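Local atomic coordinates of pilin (Streptococcus pyogenes serotype M1, PDB entry 3GLD), a protein that builds the shaft of the pilus as its major, covalently linked subunit, needed for bacterial adhesion to host cells, aggregation and biofilm formation. Residues Y191-K196 with S215-Y220; V239-T244 with E275-T280. The protein carries 2 engineered substitutions. All coordinates share one frame; numbering follows the deposited sequence.

Interaction 1 of 2, residues Y191-K196 with S215-Y220; sequences YKASEK and SIDQLY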
ATOM      1  N   TYR A 191     -10.712   1.599  -1.026  1.00 26.54           N
ATOM      2  CA  TYR A 191     -10.709   2.883  -1.712  1.00 26.75           C
ATOM      3  C   TYR A 191     -12.148   3.363  -1.890  1.00 27.29           C
ATOM      4  O   TYR A 191     -12.918   2.772  -2.651  1.00 26.75           O
ATOM      5  CB  TYR A 191      -9.998   2.730  -3.079  1.00 26.55           C
ATOM      6  CG  TYR A 191      -8.595   2.193  -2.931  1.00 25.62           C
ATOM      7  CD1 TYR A 191      -7.568   3.005  -2.446  1.00 24.97           C
ATOM      8  CD2 TYR A 191      -8.301   0.866  -3.246  1.00 23.45           C
ATOM      9  CE1 TYR A 191      -6.271   2.497  -2.269  1.00 24.85           C
ATOM     10  CE2 TYR A 191      -7.030   0.360  -3.071  1.00 25.86           C
ATOM     11  CZ  TYR A 191      -6.021   1.181  -2.587  1.00 24.78           C
ATOM     12  OH  TYR A 191      -4.755   0.691  -2.437  1.00 25.17           O
ATOM     13  N   LYS A 192     -12.510   4.426  -1.177  1.00 27.96           N
ATOM     14  CA  LYS A 192     -13.911   4.827  -1.059  1.00 29.17           C
ATOM     15  C   LYS A 192     -14.345   5.725  -2.189  1.00 28.78           C
ATOM     16  O   LYS A 192     -13.513   6.297  -2.896  1.00 28.91           O
ATOM     17  CB  LYS A 192     -14.167   5.534   0.281  1.00 29.40           C
ATOM     18  CG  LYS A 192     -13.935   4.654   1.511  1.00 33.50           C
ATOM     19  CD  LYS A 192     -15.042   3.612   1.696  1.00 38.54           C
ATOM     20  CE  LYS A 192     -14.956   2.972   3.092  1.00 41.58           C
ATOM     21  NZ  LYS A 192     -16.147   2.111   3.401  1.00 42.70           N
ATOM     22  N   ALA A 193     -15.653   5.865  -2.333  1.00 29.50           N
ATOM     23  CA  ALA A 193     -16.228   6.758  -3.325  1.00 29.86           C
ATOM     24  C   ALA A 193     -15.630   8.148  -3.155  1.00 30.64           C
ATOM     25  O   ALA A 193     -15.316   8.567  -2.033  1.00 30.62           O
ATOM     26  CB  ALA A 193     -17.725   6.799  -3.187  1.00 29.79           C
ATOM     27  N   SER A 194     -15.430   8.832  -4.282  1.00 31.13           N
ATOM     28  CA  SER A 194     -14.962  10.219  -4.319  1.00 31.68           C
ATOM     29  C   SER A 194     -13.463  10.418  -4.168  1.00 31.75           C
ATOM     30  O   SER A 194     -12.980  11.521  -4.430  1.00 31.90           O
ATOM     31  CB  SER A 194     -15.729  11.109  -3.324  1.00 32.18           C
ATOM     32  OG  SER A 194     -16.946  11.527  -3.910  1.00 34.67           O
ATOM     33  N   GLU A 195     -12.724   9.375  -3.752  1.00 31.21           N
ATOM     34  CA  GLU A 195     -11.262   9.385  -3.874  1.00 30.64           C
ATOM     35  C   GLU A 195     -10.886   9.707  -5.322  1.00 29.18           C
ATOM     36  O   GLU A 195     -11.552   9.266  -6.222  1.00 29.11           O
ATOM     37  CB  GLU A 195     -10.665   8.031  -3.486  1.00 31.36           C
ATOM     38  CG  GLU A 195     -10.558   7.822  -1.983  1.00 33.92           C
ATOM     39  CD  GLU A 195      -9.592   8.807  -1.338  1.00 37.74           C
ATOM     40  OE1 GLU A 195      -8.377   8.748  -1.660  1.00 39.34           O
ATOM     41  OE2 GLU A 195     -10.052   9.638  -0.510  1.00 37.27           O
ATOM     42  N   LYS A 196      -9.826  10.478  -5.526  1.00 28.82           N
ATOM     43  CA  LYS A 196      -9.380  10.893  -6.869  1.00 28.54           C
ATOM     44  C   LYS A 196      -8.229  10.054  -7.392  1.00 28.08           C
ATOM     45  O   LYS A 196      -7.322   9.688  -6.634  1.00 27.62           O
ATOM     46  CB  LYS A 196      -8.929  12.367  -6.878  1.00 28.10           C
ATOM     47  CG  LYS A 196      -9.979  13.407  -6.389  1.00 30.89           C
ATOM     48  CD  LYS A 196     -11.075  13.660  -7.377  1.00 33.33           C
ATOM     49  CE  LYS A 196     -11.993  14.820  -6.909  1.00 35.30           C
ATOM     50  NZ  LYS A 196     -13.121  14.346  -6.039  1.00 36.38           N
ATOM     51  N   SER A 215     -13.022  10.627 -10.226  1.00 26.53           N
ATOM     52  CA  SER A 215     -13.499  10.261  -8.898  1.00 27.50           C
ATOM     53  C   SER A 215     -14.021   8.843  -8.925  1.00 27.45           C
ATOM     54  O   SER A 215     -14.759   8.466  -9.828  1.00 26.74           O
ATOM     55  CB  SER A 215     -14.636  11.179  -8.457  1.00 27.66           C
ATOM     56  OG  SER A 215     -14.157  12.474  -8.163  1.00 29.83           O
ATOM     57  N   ILE A 216     -13.618   8.052  -7.934  1.00 27.82           N
ATOM     58  CA  ILE A 216     -14.109   6.694  -7.780  1.00 28.10           C
ATOM     59  C   ILE A 216     -15.638   6.743  -7.596  1.00 29.04           C
ATOM     60  O   ILE A 216     -16.162   7.581  -6.852  1.00 28.96           O
ATOM     61  CB  ILE A 216     -13.387   5.966  -6.595  1.00 28.46           C
ATOM     62  CG1 ILE A 216     -11.886   5.854  -6.876  1.00 28.79           C
ATOM     63  CG2 ILE A 216     -13.984   4.584  -6.367  1.00 27.91           C
ATOM     64  CD1 ILE A 216     -11.070   5.155  -5.746  1.00 26.59           C
ATOM     65  N   ASP A 217     -16.341   5.893  -8.347  1.00 29.83           N
ATOM     66  CA  ASP A 217     -17.796   5.778  -8.298  1.00 30.87           C
ATOM     67  C   ASP A 217     -18.532   6.867  -9.091  1.00 31.07           C
ATOM     68  O   ASP A 217     -19.755   6.958  -9.028  1.00 31.17           O
ATOM     69  CB  ASP A 217     -18.295   5.727  -6.845  1.00 31.42           C
ATOM     70  CG  ASP A 217     -18.629   4.324  -6.386  1.00 32.74           C
ATOM     71  OD1 ASP A 217     -18.158   3.348  -7.009  1.00 33.75           O
ATOM     72  OD2 ASP A 217     -19.370   4.199  -5.382  1.00 37.60           O
ATOM     73  N   GLN A 218     -17.771   7.683  -9.824  1.00 31.09           N
ATOM     74  CA  GLN A 218     -18.307   8.757 -10.665  1.00 30.61           C
ATOM     75  C   GLN A 218     -17.804   8.591 -12.113  1.00 29.43           C
ATOM     76  O   GLN A 218     -16.594   8.636 -12.366  1.00 28.48           O
ATOM     77  CB  GLN A 218     -17.879  10.115 -10.109  1.00 30.82           C
ATOM     78  CG  GLN A 218     -18.480  11.326 -10.833  1.00 35.20           C
ATOM     79  CD  GLN A 218     -18.234  12.636 -10.095  1.00 40.43           C
ATOM     80  OE1 GLN A 218     -18.305  12.691  -8.867  1.00 43.59           O
ATOM     81  NE2 GLN A 218     -17.940  13.695 -10.844  1.00 43.37           N
ATOM     82  N   LEU A 219     -18.742   8.431 -13.050  1.00 28.60           N
ATOM     83  CA  LEU A 219     -18.420   8.306 -14.491  1.00 27.91           C
ATOM     84  C   LEU A 219     -17.507   9.428 -14.955  1.00 27.13           C
ATOM     85  O   LEU A 219     -17.789  10.601 -14.732  1.00 27.68           O
ATOM     86  CB  LEU A 219     -19.705   8.275 -15.345  1.00 28.02           C
ATOM     87  CG  LEU A 219     -19.674   8.166 -16.880  1.00 27.87           C
ATOM     88  CD1 LEU A 219     -18.907   6.953 -17.359  1.00 28.67           C
ATOM     89  CD2 LEU A 219     -21.102   8.109 -17.408  1.00 28.50           C
ATOM     90  N   TYR A 220     -16.409   9.064 -15.592  1.00 26.15           N
ATOM     91  CA  TYR A 220     -15.472  10.042 -16.090  1.00 26.58           C
ATOM     92  C   TYR A 220     -15.592  10.112 -17.612  1.00 27.34           C
ATOM     93  O   TYR A 220     -15.351   9.117 -18.297  1.00 27.33           O
ATOM     94  CB  TYR A 220     -14.047   9.630 -15.693  1.00 26.75           C
ATOM     95  CG  TYR A 220     -12.960  10.473 -16.323  1.00 25.28           C
ATOM     96  CD1 TYR A 220     -12.660  11.743 -15.829  1.00 25.68           C
ATOM     97  CD2 TYR A 220     -12.232   9.999 -17.407  1.00 24.28           C
ATOM     98  CE1 TYR A 220     -11.670  12.528 -16.417  1.00 26.88           C
ATOM     99  CE2 TYR A 220     -11.244  10.766 -17.988  1.00 24.38           C
ATOM    100  CZ  TYR A 220     -10.965  12.019 -17.490  1.00 26.44           C
ATOM    101  OH  TYR A 220      -9.972  12.759 -18.073  1.00 29.98           O
TER
HETATM  102  O   HOH W   1     -18.139   9.800  -6.440  1.00 40.79           O
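The carbonyl oxygen of I216 is gripped twice: S194 N donates to it at 3.0 Å, in the carbonyl plane on a lone pair and nearly straight at 173°, and a water that also reaches S194 OG donates a second hydrogen bond. Two type II beta turns, K192 to E195 and S215 to Q218, meet here, in loops of the C-terminal, all-beta half of the pilin. Their third residues, S194 and D217, both take positive phi, as the third place of such a turn requires. I216 N returns a bond to E195 O, 2.9 Å away and nearly along the C=O axis, so the I216 backbone is held at both polar atoms. Its side chain, a branched hydrocarbon suited to a buried site, reaches across with CG1 anti to the carbonyl carbon and chi2 extended (179°). This carries CD1 to E195 CB at 3.7 Å and to Y191 CB. Near the surface, A193 CB packs against the side chain of D217, whose OD1 accepts from A187 N. Long enough to fold back, K196 bends at chi2 and at chi4 (-88°), so that NZ donates to S215 OG at 3.0 Å and to S194 O at 3.3 Å.

Interaction 2 of 2, residues V239-T244 with E275-T280; sequences VDYVVT and EQETST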
ATOM      1  N   VAL A 239      -9.063  -2.826  -7.986  1.00 25.62           N
ATOM      2  CA  VAL A 239     -10.203  -1.953  -8.286  1.00 25.32           C
ATOM      3  C   VAL A 239     -10.917  -2.395  -9.551  1.00 26.03           C
ATOM      4  O   VAL A 239     -10.287  -2.586 -10.606  1.00 27.06           O
ATOM      5  CB  VAL A 239      -9.795  -0.460  -8.381  1.00 25.44           C
ATOM      6  CG1 VAL A 239     -10.926   0.396  -9.006  1.00 23.90           C
ATOM      7  CG2 VAL A 239      -9.451   0.097  -6.990  1.00 26.84           C
ATOM      8  N   ASP A 240     -12.228  -2.569  -9.450  1.00 25.88           N
ATOM      9  CA  ASP A 240     -13.033  -2.891 -10.636  1.00 26.48           C
ATOM     10  C   ASP A 240     -13.255  -1.666 -11.490  1.00 25.98           C
ATOM     11  O   ASP A 240     -13.340  -0.545 -10.976  1.00 25.98           O
ATOM     12  CB  ASP A 240     -14.385  -3.490 -10.251  1.00 26.63           C
ATOM     13  CG  ASP A 240     -14.246  -4.819  -9.556  1.00 27.61           C
ATOM     14  OD1 ASP A 240     -13.110  -5.296  -9.395  1.00 28.25           O
ATOM     15  OD2 ASP A 240     -15.272  -5.391  -9.163  1.00 32.00           O
ATOM     16  N   TYR A 241     -13.354  -1.874 -12.799  1.00 26.39           N
ATOM     17  CA  TYR A 241     -13.637  -0.770 -13.698  1.00 26.19           C
ATOM     18  C   TYR A 241     -14.268  -1.243 -15.009  1.00 26.82           C
ATOM     19  O   TYR A 241     -14.176  -2.412 -15.373  1.00 26.68           O
ATOM     20  CB  TYR A 241     -12.374   0.076 -13.946  1.00 25.46           C
ATOM     21  CG  TYR A 241     -11.285  -0.646 -14.700  1.00 27.19           C
ATOM     22  CD1 TYR A 241     -11.267  -0.653 -16.098  1.00 26.01           C
ATOM     23  CD2 TYR A 241     -10.271  -1.329 -14.016  1.00 25.81           C
ATOM     24  CE1 TYR A 241     -10.275  -1.333 -16.797  1.00 27.48           C
ATOM     25  CE2 TYR A 241      -9.285  -2.005 -14.691  1.00 27.21           C
ATOM     26  CZ  TYR A 241      -9.285  -2.002 -16.089  1.00 28.66           C
ATOM     27  OH  TYR A 241      -8.298  -2.664 -16.770  1.00 27.01           O
ATOM     28  N   VAL A 242     -14.918  -0.301 -15.691  1.00 27.26           N
ATOM     29  CA  VAL A 242     -15.472  -0.509 -17.018  1.00 27.83           C
ATOM     30  C   VAL A 242     -15.084   0.698 -17.855  1.00 27.63           C
ATOM     31  O   VAL A 242     -15.173   1.848 -17.387  1.00 27.13           O
ATOM     32  CB  VAL A 242     -17.022  -0.593 -16.992  1.00 28.11           C
ATOM     33  CG1 VAL A 242     -17.561  -0.989 -18.380  1.00 28.47           C
ATOM     34  CG2 VAL A 242     -17.515  -1.598 -15.952  1.00 28.95           C
ATOM     35  N   VAL A 243     -14.637   0.433 -19.081  1.00 28.18           N
ATOM     36  CA  VAL A 243     -14.444   1.476 -20.083  1.00 28.15           C
ATOM     37  C   VAL A 243     -15.391   1.240 -21.253  1.00 28.70           C
ATOM     38  O   VAL A 243     -15.454   0.136 -21.791  1.00 28.36           O
ATOM     39  CB  VAL A 243     -13.013   1.500 -20.657  1.00 28.25           C
ATOM     40  CG1 VAL A 243     -12.809   2.754 -21.517  1.00 27.46           C
ATOM     41  CG2 VAL A 243     -11.963   1.421 -19.532  1.00 27.67           C
ATOM     42  N   THR A 244     -16.124   2.278 -21.654  1.00 29.08           N
ATOM     43  CA  THR A 244     -17.019   2.149 -22.792  1.00 30.07           C
ATOM     44  C   THR A 244     -16.886   3.349 -23.729  1.00 29.93           C
ATOM     45  O   THR A 244     -16.785   4.496 -23.286  1.00 30.53           O
ATOM     46  CB  THR A 244     -18.490   2.074 -22.358  1.00 30.12           C
ATOM     47  OG1 THR A 244     -18.927   3.382 -21.999  1.00 33.41           O
ATOM     48  CG2 THR A 244     -18.699   1.155 -21.194  1.00 28.41           C
ATOM     49  N   GLU A 275     -15.789  -5.709 -20.457  1.00 35.99           N
ATOM     50  CA  GLU A 275     -16.529  -6.254 -19.330  1.00 36.87           C
ATOM     51  C   GLU A 275     -15.993  -5.557 -18.068  1.00 36.50           C
ATOM     52  O   GLU A 275     -15.086  -4.724 -18.144  1.00 35.68           O
ATOM     53  CB  GLU A 275     -16.312  -7.760 -19.232  1.00 37.57           C
ATOM     54  CG  GLU A 275     -16.799  -8.570 -20.422  1.00 41.09           C
ATOM     55  CD  GLU A 275     -16.205  -9.972 -20.427  1.00 46.29           C
ATOM     56  OE1 GLU A 275     -15.093 -10.157 -19.865  1.00 47.99           O
ATOM     57  OE2 GLU A 275     -16.850 -10.887 -20.986  1.00 48.21           O
ATOM     58  N   GLN A 276     -16.555  -5.878 -16.908  1.00 36.38           N
ATOM     59  CA  GLN A 276     -15.983  -5.382 -15.665  1.00 36.38           C
ATOM     60  C   GLN A 276     -14.604  -6.014 -15.456  1.00 35.23           C
ATOM     61  O   GLN A 276     -14.475  -7.222 -15.326  1.00 35.64           O
ATOM     62  CB  GLN A 276     -16.916  -5.651 -14.478  1.00 36.91           C
ATOM     63  CG  GLN A 276     -16.449  -5.002 -13.175  1.00 38.25           C
ATOM     64  CD  GLN A 276     -17.599  -4.463 -12.342  1.00 41.08           C
ATOM     65  OE1 GLN A 276     -18.310  -3.538 -12.757  1.00 43.44           O
ATOM     66  NE2 GLN A 276     -17.779  -5.027 -11.161  1.00 40.61           N
ATOM     67  N   GLU A 277     -13.571  -5.186 -15.484  1.00 34.06           N
ATOM     68  CA  GLU A 277     -12.219  -5.649 -15.251  1.00 32.92           C
ATOM     69  C   GLU A 277     -11.869  -5.341 -13.808  1.00 31.87           C
ATOM     70  O   GLU A 277     -12.407  -4.388 -13.239  1.00 31.25           O
ATOM     71  CB  GLU A 277     -11.230  -4.911 -16.150  1.00 33.55           C
ATOM     72  CG  GLU A 277     -11.172  -5.376 -17.587  1.00 35.19           C
ATOM     73  CD  GLU A 277     -10.847  -6.844 -17.731  1.00 36.73           C
ATOM     74  OE1 GLU A 277      -9.909  -7.338 -17.074  1.00 40.62           O
ATOM     75  OE2 GLU A 277     -11.531  -7.513 -18.524  1.00 41.42           O
ATOM     76  N   THR A 278     -10.964  -6.142 -13.241  1.00 30.30           N
ATOM     77  CA  THR A 278     -10.374  -5.897 -11.920  1.00 28.95           C
ATOM     78  C   THR A 278      -8.885  -5.646 -12.077  1.00 28.14           C
ATOM     79  O   THR A 278      -8.172  -6.455 -12.665  1.00 27.56           O
ATOM     80  CB  THR A 278     -10.610  -7.083 -10.977  1.00 28.62           C
ATOM     81  OG1 THR A 278     -12.015  -7.220 -10.761  1.00 27.97           O
ATOM     82  CG2 THR A 278      -9.922  -6.873  -9.635  1.00 29.39           C
ATOM     83  N   SER A 279      -8.418  -4.511 -11.570  1.00 27.38           N
ATOM     84  CA  SER A 279      -7.026  -4.132 -11.781  1.00 27.81           C
ATOM     85  C   SER A 279      -6.086  -5.046 -10.996  1.00 27.79           C
ATOM     86  O   SER A 279      -6.388  -5.434  -9.862  1.00 27.72           O
ATOM     87  CB  SER A 279      -6.791  -2.675 -11.417  1.00 27.68           C
ATOM     88  OG  SER A 279      -6.952  -2.465 -10.040  1.00 29.11           O
ATOM     89  N   THR A 280      -4.974  -5.413 -11.630  1.00 27.75           N
ATOM     90  CA  THR A 280      -3.935  -6.219 -10.992  1.00 28.25           C
ATOM     91  C   THR A 280      -2.660  -5.388 -10.920  1.00 27.98           C
ATOM     92  O   THR A 280      -2.684  -4.185 -11.169  1.00 27.34           O
ATOM     93  CB  THR A 280      -3.658  -7.529 -11.776  1.00 28.24           C
ATOM     94  OG1 THR A 280      -3.030  -7.196 -13.017  1.00 30.59           O
ATOM     95  CG2 THR A 280      -4.939  -8.288 -12.041  1.00 28.35           C
TER
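The side chains of D240 and T278 lie alongside each other on one face of the sheet, and T278 OG1 donates to D240 OD1 across only 2.6 Å. The hydroxyl meets the oxygen from above the carboxylate plane; a negative charge on D240 would probably strengthen so short a bond. The other oxygen, OD2, takes a weak bond from Q276 NE2 at 3.2 Å; the bend at chi2 of Q276 brings the amide across obliquely, while its OE1 accepts from K186 NZ. A carboxylate with two acceptor oxygens suits this place between a hydroxyl and an amide. Behind these side chains the backbones are joined by a reciprocal pair, Y241 N to E277 O at 2.7 Å and E277 N to Y241 O at 2.8 Å, both nearly along the C=O axis. Strand 277-278 thus adds an antiparallel edge to strand 240-245 in the four-stranded sheet of this domain, with D240 and T278 as a non-hydrogen-bonded pair. Beyond the strand end, S279 N donates to V239 O, and V239 N to S279 OG at 3.0 Å. S279 OG can do this because it sits between its own N and carbonyl carbon (chi1 67°), and it also bonds P236 O. On the opposite face of the sheet, Y241 holds its ring in the crowded chi1 position, 66°, which swings it over toward E277. E277 CB lies over the ring face in a CH-pi contact, 3.8 Å from the centroid and offset toward the rim at CZ. The methylenes of E277 suit the aromatic surface, whereas its carboxylate leads away to a salt bridge with K267, and the ring also packs on L162 and M284. Farther along the strand, V242 CG2 touches Q276 OE1 at 3.8 Å.

How the interactions relate
From the N terminus the chain completes the contact of 191-196 with 215-220 before it starts that of 239-244 with 275-280, so the two loops follow in series, neither nested nor crossed. Interaction 1 closes the excursion through strands 196-202 and 210-215, bringing together the loops that precede the first and follow the second. Interaction 2 closes a longer loop containing strands 254-261 and 267-270, and places 277-278 at one edge of the sheet whose other edge is 220-224, the strand that begins at the end of segment 215-220. Their centres lie about 13 Å apart, and they touch where Y191 CD2 packs on V239 CG2 at 4.0 Å.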